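Local coordinates for YcgJ protein (Bacillus subtilis, PDB 1XXL) that probably transfers methyl groups from S-adenosylmethionine to a substrate not yet identified, as a member of the methyltransferase superfamily, at residues I91-A96 / F120-H125; A97-D102 / L143-H148. One frame throughout, in Å; residues are numbered along the deposited sequence.

Contact 1 (I91-A96 / F120-H125); sequences ITCRYA and FLLVDH. With SO4 (sulfate ion), chain C; SO4 (sulfate ion), chain D.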
loop_
_atom_site.group_PDB
_atom_site.type_symbol
_atom_site.label_atom_id
_atom_site.label_comp_id
_atom_site.label_asym_id
_atom_site.label_seq_id
_atom_site.Cartn_x
_atom_site.Cartn_y
_atom_site.Cartn_z
ATOM N N ILE A 91 9.760 -7.068 5.523
ATOM C CA ILE A 91 9.600 -5.880 4.696
ATOM C C ILE A 91 8.120 -5.611 4.580
ATOM O O ILE A 91 7.369 -6.511 4.269
ATOM C CB ILE A 91 10.216 -6.039 3.277
ATOM C CG1 ILE A 91 11.709 -6.364 3.374
ATOM C CG2 ILE A 91 9.949 -4.761 2.442
ATOM C CD1 ILE A 91 12.349 -6.740 2.069
ATOM N N THR A 92 7.722 -4.372 4.847
ATOM C CA THR A 92 6.333 -3.962 4.855
ATOM C C THR A 92 6.118 -2.885 3.813
ATOM O O THR A 92 7.007 -2.085 3.514
ATOM C CB THR A 92 5.862 -3.406 6.253
ATOM O OG1 THR A 92 6.636 -2.250 6.615
ATOM C CG2 THR A 92 6.026 -4.454 7.353
ATOM N N CYS A 93 4.920 -2.873 3.264
ATOM C CA CYS A 93 4.554 -1.928 2.240
ATOM C C CYS A 93 3.040 -1.748 2.368
ATOM O O CYS A 93 2.290 -2.653 2.014
ATOM C CB CYS A 93 4.961 -2.489 0.860
ATOM S SG CYS A 93 4.674 -1.357 -0.481
ATOM N N ARG A 94 2.609 -0.613 2.923
ATOM C CA ARG A 94 1.196 -0.366 3.238
ATOM C C ARG A 94 0.626 0.778 2.423
ATOM O O ARG A 94 1.073 1.913 2.540
ATOM C CB ARG A 94 1.004 -0.100 4.726
ATOM C CG ARG A 94 -0.479 -0.045 5.144
ATOM C CD ARG A 94 -0.657 -0.078 6.664
ATOM N NE ARG A 94 -0.037 1.095 7.291
ATOM C CZ ARG A 94 -0.618 1.938 8.146
ATOM N NH1 ARG A 94 -1.882 1.782 8.525
ATOM N NH2 ARG A 94 0.078 2.952 8.632
ATOM N N TYR A 95 -0.340 0.457 1.573
ATOM C CA TYR A 95 -0.969 1.397 0.654
ATOM C C TYR A 95 0.029 2.271 -0.097
ATOM O O TYR A 95 -0.193 3.459 -0.305
ATOM C CB TYR A 95 -2.046 2.238 1.374
ATOM C CG TYR A 95 -3.192 1.406 1.940
ATOM C CD1 TYR A 95 -4.022 0.662 1.103
ATOM C CD2 TYR A 95 -3.454 1.382 3.308
ATOM C CE1 TYR A 95 -5.100 -0.079 1.611
ATOM C CE2 TYR A 95 -4.528 0.620 3.841
ATOM C CZ TYR A 95 -5.342 -0.099 2.988
ATOM O OH TYR A 95 -6.369 -0.844 3.493
ATOM N N ALA A 96 1.135 1.671 -0.527
ATOM C CA ALA A 96 2.162 2.407 -1.256
ATOM C C ALA A 96 2.391 1.902 -2.678
ATOM O O ALA A 96 2.777 2.674 -3.535
ATOM C CB ALA A 96 3.474 2.350 -0.473
ATOM N N PHE A 120 7.545 -10.623 3.355
ATOM C CA PHE A 120 7.082 -9.389 2.718
ATOM C C PHE A 120 5.593 -9.257 2.998
ATOM O O PHE A 120 4.797 -10.145 2.643
ATOM C CB PHE A 120 7.324 -9.449 1.199
ATOM C CG PHE A 120 6.829 -8.245 0.429
ATOM C CD1 PHE A 120 6.928 -6.956 0.953
ATOM C CD2 PHE A 120 6.312 -8.406 -0.851
ATOM C CE1 PHE A 120 6.477 -5.855 0.225
ATOM C CE2 PHE A 120 5.881 -7.321 -1.581
ATOM C CZ PHE A 120 5.962 -6.040 -1.049
ATOM N N LEU A 121 5.226 -8.166 3.655
ATOM C CA LEU A 121 3.855 -7.909 4.044
ATOM C C LEU A 121 3.348 -6.729 3.243
ATOM O O LEU A 121 3.782 -5.586 3.438
ATOM C CB LEU A 121 3.766 -7.646 5.549
ATOM C CG LEU A 121 4.259 -8.815 6.397
ATOM C CD1 LEU A 121 4.393 -8.405 7.819
ATOM C CD2 LEU A 121 3.344 -10.008 6.309
ATOM N N LEU A 122 2.426 -7.022 2.330
ATOM C CA LEU A 122 1.958 -6.059 1.369
ATOM C C LEU A 122 0.481 -5.809 1.582
ATOM O O LEU A 122 -0.318 -6.738 1.470
ATOM C CB LEU A 122 2.226 -6.621 -0.030
ATOM C CG LEU A 122 1.618 -5.923 -1.220
ATOM C CD1 LEU A 122 2.249 -4.563 -1.393
ATOM C CD2 LEU A 122 1.790 -6.784 -2.478
ATOM N N VAL A 123 0.133 -4.563 1.917
ATOM C CA VAL A 123 -1.243 -4.127 1.963
ATOM C C VAL A 123 -1.465 -3.103 0.873
ATOM O O VAL A 123 -0.721 -2.128 0.760
ATOM C CB VAL A 123 -1.645 -3.509 3.369
ATOM C CG1 VAL A 123 -3.003 -2.797 3.312
ATOM C CG2 VAL A 123 -1.672 -4.584 4.375
ATOM N N ASP A 124 -2.485 -3.338 0.062
ATOM C CA ASP A 124 -2.921 -2.332 -0.864
ATOM C C ASP A 124 -4.349 -2.611 -1.277
ATOM O O ASP A 124 -4.900 -3.661 -0.998
ATOM C CB ASP A 124 -1.971 -2.252 -2.091
ATOM C CG ASP A 124 -1.863 -0.830 -2.668
ATOM O OD1 ASP A 124 -0.991 -0.636 -3.544
ATOM O OD2 ASP A 124 -2.648 0.079 -2.267
ATOM N N HIS A 125 -4.966 -1.644 -1.927
ATOM C CA HIS A 125 -6.179 -1.953 -2.641
ATOM C C HIS A 125 -5.766 -2.504 -4.021
ATOM O O HIS A 125 -4.638 -2.297 -4.475
ATOM C CB HIS A 125 -7.200 -0.807 -2.692
ATOM C CG HIS A 125 -6.608 0.546 -2.839
ATOM N ND1 HIS A 125 -6.368 1.117 -4.064
ATOM C CD2 HIS A 125 -6.226 1.457 -1.911
ATOM C CE1 HIS A 125 -5.849 2.321 -3.890
ATOM N NE2 HIS A 125 -5.745 2.548 -2.591
HETATM S S SO4 C . -2.345 4.812 10.925
HETATM O O1 SO4 C . -1.335 4.164 11.750
HETATM O O2 SO4 C . -2.945 5.903 11.695
HETATM O O3 SO4 C . -3.351 3.826 10.550
HETATM O O4 SO4 C . -1.761 5.375 9.702
HETATM S S SO4 D . -7.521 -0.272 6.858
HETATM O O1 SO4 D . -8.034 -1.595 6.618
HETATM O O2 SO4 D . -6.576 -0.260 7.984
HETATM O O3 SO4 D . -8.606 0.605 7.127
HETATM O O4 SO4 D . -6.950 0.228 5.660
HETATM O O HOH W 1 1.256 -1.183 -0.817
#
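Two neighbouring parallel strands of the central sheet of a Rossmann-like methyltransferase fold meet here, with Ile91 beside Phe120 and Arg94 beside Val123; their axes approach to 4.7 Å and diverge by only 3°. Leu121 N gives its hydrogen to Ile91 O, Cys93 N to Leu121 O and Val123 N to Cys93 O, and Tyr95 N ends the series on Val123 O at 2.7 Å, standing above that carbonyl's plane. A water accepts from Ala96 N and donates to the same Val123 O, so two donors grip this oxygen where the first strand turns into a loop. Helix 103-113 covers Ile91 and Phe120 on one face, and Phe100 of the loop packs on Cys93. There Phe120, its CG anti to the backbone N (chi1 178°), turns its ring edge to Cys93, CE1 lying 3.7 Å from Cys93 CB. The crossover through that helix joins the two strands as a beta-alpha-beta unit. On the other face Thr92 OG1 bonds to Asp27, and Arg94, which binds S-adenosylmethionine, is held at NE by Thr35 while NH1 and NH2 grip a sulfate edge-on, an ion probably from the crystallisation liquor. Tyr95 lies past the end of strand 88-94, and Val123 CG1 makes a CH-pi contact over its ring, 3.8 Å from the centroid and 18° off the normal. The rim meets His125, Tyr95 CD1 to His125 CD2 3.8 Å; Tyr95 OH to O4 of a second such sulfate, at 2.5 Å, is doubtfully short. An alanine at Tyr95 would probably uncover Val123 CG1 and open a gap beside His125 CD2.

Contact 2 (A97-D102 / L143-H148); sequences AHHFSD and LRDPSH. With SO4 (sulfate ion), chain E.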
loop_
_atom_site.group_PDB
_atom_site.type_symbol
_atom_site.label_atom_id
_atom_site.label_comp_id
_atom_site.label_asym_id
_atom_site.label_seq_id
_atom_site.Cartn_x
_atom_site.Cartn_y
_atom_site.Cartn_z
ATOM N N ALA A 97 2.190 0.612 -2.922
ATOM C CA ALA A 97 2.540 0.004 -4.226
ATOM C C ALA A 97 1.862 0.655 -5.430
ATOM O O ALA A 97 2.457 0.725 -6.519
ATOM C CB ALA A 97 2.250 -1.477 -4.217
ATOM N N HIS A 98 0.628 1.120 -5.245
ATOM C CA HIS A 98 -0.084 1.781 -6.343
ATOM C C HIS A 98 0.582 3.075 -6.825
ATOM O O HIS A 98 0.234 3.584 -7.885
ATOM C CB HIS A 98 -1.577 2.008 -6.017
ATOM C CG HIS A 98 -1.831 2.859 -4.813
ATOM N ND1 HIS A 98 -2.011 2.329 -3.549
ATOM C CD2 HIS A 98 -1.988 4.200 -4.686
ATOM C CE1 HIS A 98 -2.239 3.315 -2.697
ATOM N NE2 HIS A 98 -2.219 4.459 -3.360
ATOM N N HIS A 99 1.536 3.583 -6.053
ATOM C CA HIS A 99 2.328 4.754 -6.425
ATOM C C HIS A 99 3.689 4.412 -7.045
ATOM O O HIS A 99 4.377 5.314 -7.481
ATOM C CB HIS A 99 2.594 5.632 -5.200
ATOM C CG HIS A 99 1.392 6.352 -4.692
ATOM N ND1 HIS A 99 1.092 6.432 -3.350
ATOM C CD2 HIS A 99 0.414 7.026 -5.344
ATOM C CE1 HIS A 99 -0.022 7.133 -3.197
ATOM N NE2 HIS A 99 -0.458 7.496 -4.395
ATOM N N PHE A 100 4.083 3.139 -7.084
ATOM C CA PHE A 100 5.380 2.756 -7.657
ATOM C C PHE A 100 5.401 3.036 -9.156
ATOM O O PHE A 100 4.469 2.700 -9.838
ATOM C CB PHE A 100 5.663 1.252 -7.478
ATOM C CG PHE A 100 5.873 0.806 -6.067
ATOM C CD1 PHE A 100 6.042 1.698 -5.030
ATOM C CD2 PHE A 100 5.917 -0.535 -5.788
ATOM C CE1 PHE A 100 6.255 1.237 -3.747
ATOM C CE2 PHE A 100 6.129 -0.993 -4.505
ATOM C CZ PHE A 100 6.309 -0.100 -3.493
ATOM N N SER A 101 6.485 3.602 -9.663
ATOM C CA SER A 101 6.610 3.865 -11.100
ATOM C C SER A 101 6.860 2.569 -11.884
ATOM O O SER A 101 6.560 2.499 -13.082
ATOM C CB SER A 101 7.746 4.867 -11.363
ATOM O OG SER A 101 8.984 4.319 -10.933
ATOM N N ASP A 102 7.429 1.560 -11.215
ATOM C CA ASP A 102 7.714 0.266 -11.843
ATOM C C ASP A 102 7.615 -0.839 -10.794
ATOM O O ASP A 102 8.602 -1.261 -10.199
ATOM C CB ASP A 102 9.092 0.300 -12.534
ATOM C CG ASP A 102 9.381 -0.939 -13.373
ATOM O OD1 ASP A 102 8.654 -1.954 -13.309
ATOM O OD2 ASP A 102 10.385 -0.900 -14.106
ATOM N N LEU A 143 -8.044 9.996 -11.051
ATOM C CA LEU A 143 -8.752 11.279 -11.141
ATOM C C LEU A 143 -8.530 12.072 -9.854
ATOM O O LEU A 143 -8.329 13.294 -9.876
ATOM C CB LEU A 143 -10.251 11.057 -11.359
ATOM C CG LEU A 143 -10.706 10.700 -12.776
ATOM C CD1 LEU A 143 -12.168 10.351 -12.786
ATOM C CD2 LEU A 143 -10.474 11.871 -13.717
ATOM N N ARG A 144 -8.530 11.354 -8.740
ATOM C CA ARG A 144 -8.430 11.978 -7.439
ATOM C C ARG A 144 -6.982 12.250 -7.074
ATOM O O ARG A 144 -6.695 13.241 -6.419
ATOM C CB ARG A 144 -9.141 11.103 -6.396
ATOM C CG ARG A 144 -9.252 11.706 -5.000
ATOM C CD ARG A 144 -8.377 10.925 -4.108
ATOM N NE ARG A 144 -8.447 11.379 -2.740
ATOM C CZ ARG A 144 -7.802 10.786 -1.750
ATOM N NH1 ARG A 144 -7.049 9.718 -1.994
ATOM N NH2 ARG A 144 -7.916 11.264 -0.524
ATOM N N ASP A 145 -6.063 11.389 -7.521
ATOM C CA ASP A 145 -4.654 11.472 -7.119
ATOM C C ASP A 145 -3.755 11.269 -8.343
ATOM O O ASP A 145 -3.495 10.137 -8.731
ATOM C CB ASP A 145 -4.378 10.411 -6.039
ATOM C CG ASP A 145 -2.917 10.403 -5.553
ATOM O OD1 ASP A 145 -2.110 11.271 -5.965
ATOM O OD2 ASP A 145 -2.570 9.499 -4.764
ATOM N N PRO A 146 -3.272 12.372 -8.966
ATOM C CA PRO A 146 -2.384 12.218 -10.127
ATOM C C PRO A 146 -1.043 11.524 -9.814
ATOM O O PRO A 146 -0.280 11.237 -10.708
ATOM C CB PRO A 146 -2.182 13.666 -10.609
ATOM C CG PRO A 146 -3.350 14.418 -10.025
ATOM C CD PRO A 146 -3.518 13.796 -8.679
ATOM N N SER A 147 -0.776 11.256 -8.549
ATOM C CA SER A 147 0.354 10.419 -8.146
ATOM C C SER A 147 0.112 8.914 -8.418
ATOM O O SER A 147 1.060 8.116 -8.492
ATOM C CB SER A 147 0.605 10.639 -6.652
ATOM O OG SER A 147 1.960 10.426 -6.366
ATOM N N HIS A 148 -1.165 8.540 -8.549
ATOM C CA HIS A 148 -1.586 7.155 -8.765
ATOM C C HIS A 148 -1.008 6.639 -10.064
ATOM O O HIS A 148 -1.145 7.277 -11.098
ATOM C CB HIS A 148 -3.113 7.071 -8.828
ATOM C CG HIS A 148 -3.638 5.672 -8.912
ATOM N ND1 HIS A 148 -3.895 4.911 -7.796
ATOM C CD2 HIS A 148 -3.956 4.898 -9.976
ATOM C CE1 HIS A 148 -4.347 3.725 -8.167
ATOM N NE2 HIS A 148 -4.403 3.693 -9.486
HETATM S S SO4 E . -6.727 8.466 1.741
HETATM O O1 SO4 E . -6.019 8.107 0.515
HETATM O O2 SO4 E . -6.040 7.854 2.885
HETATM O O3 SO4 E . -8.101 7.945 1.717
HETATM O O4 SO4 E . -6.703 9.927 1.851
HETATM O O HOH W 2 3.711 8.087 -8.178
#
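The backbones come closest at His99 and His148, CA to CA 5.2 Å, where the 3-10 turn 97-99 meets a type I beta turn running from Asp145 to His148 just after a helix end. The main polar link is the hydrogen bond from His99 NE2 to Asp145 OD2, 2.9 Å long with an N-H...O angle of 163°. The oxygen lies close to the imidazole plane and is approached on its syn side but tilted out of the carboxylate plane, while the ring and carboxylate planes are 66° apart; the imidazole therefore meets the carboxylate crosswise. Asp145 has CG anti to its backbone N (chi1 179°), which carries the carboxylate across to the histidine. Its other oxygen, OD1, accepts from Ser147 N in an Asx turn, although the placement of OD1 is less certain. Beside this bond the His99 ring edge runs along the turn, CD2 standing 3.4 Å from Ser147 O, and one of its faces is covered by His98 CD2. A water donates to both His99 O and Ser147 O, at 2.9 Å from His99 O, and so bridges the two backbones. His98 and His148 add a looser pairing: His98 CD2 is 3.7 Å from His148 ND1, but the rings lie nearly parallel and displaced, with little ring over ring. Each has its stronger polar partner elsewhere, His98 ND1 on Asp124 and His148 NE2 on Asn138. The contact thus joins the loop between strand 88-94 and helix 103-113 to the turn that follows helix 131-144, the helix whose last turn carries Arg144, and His148 folds back against Asn141 and Arg142 of that same helix.

The centres of the two contacts lie 14 Å apart, and their segments alternate along the chain: 91-96 runs straight into 97-102, then helix 103-113 leads to 120-125, and helix 131-144 to 143-148. Contact 1 belongs to the buried parallel part of the sheet, contact 2 to the loops beyond the C-terminal ends of its parallel strands. They touch directly at the end of strand 118-125: Asp124 OD1 packs on Ala97 CB at 3.4 Å, and His125 NE2 lies 3.6 Å from His98 CE1. Since Arg94 binds S-adenosylmethionine and Ala96 lies near Gly29, contact 1 borders the cofactor site, with contact 2 farther out.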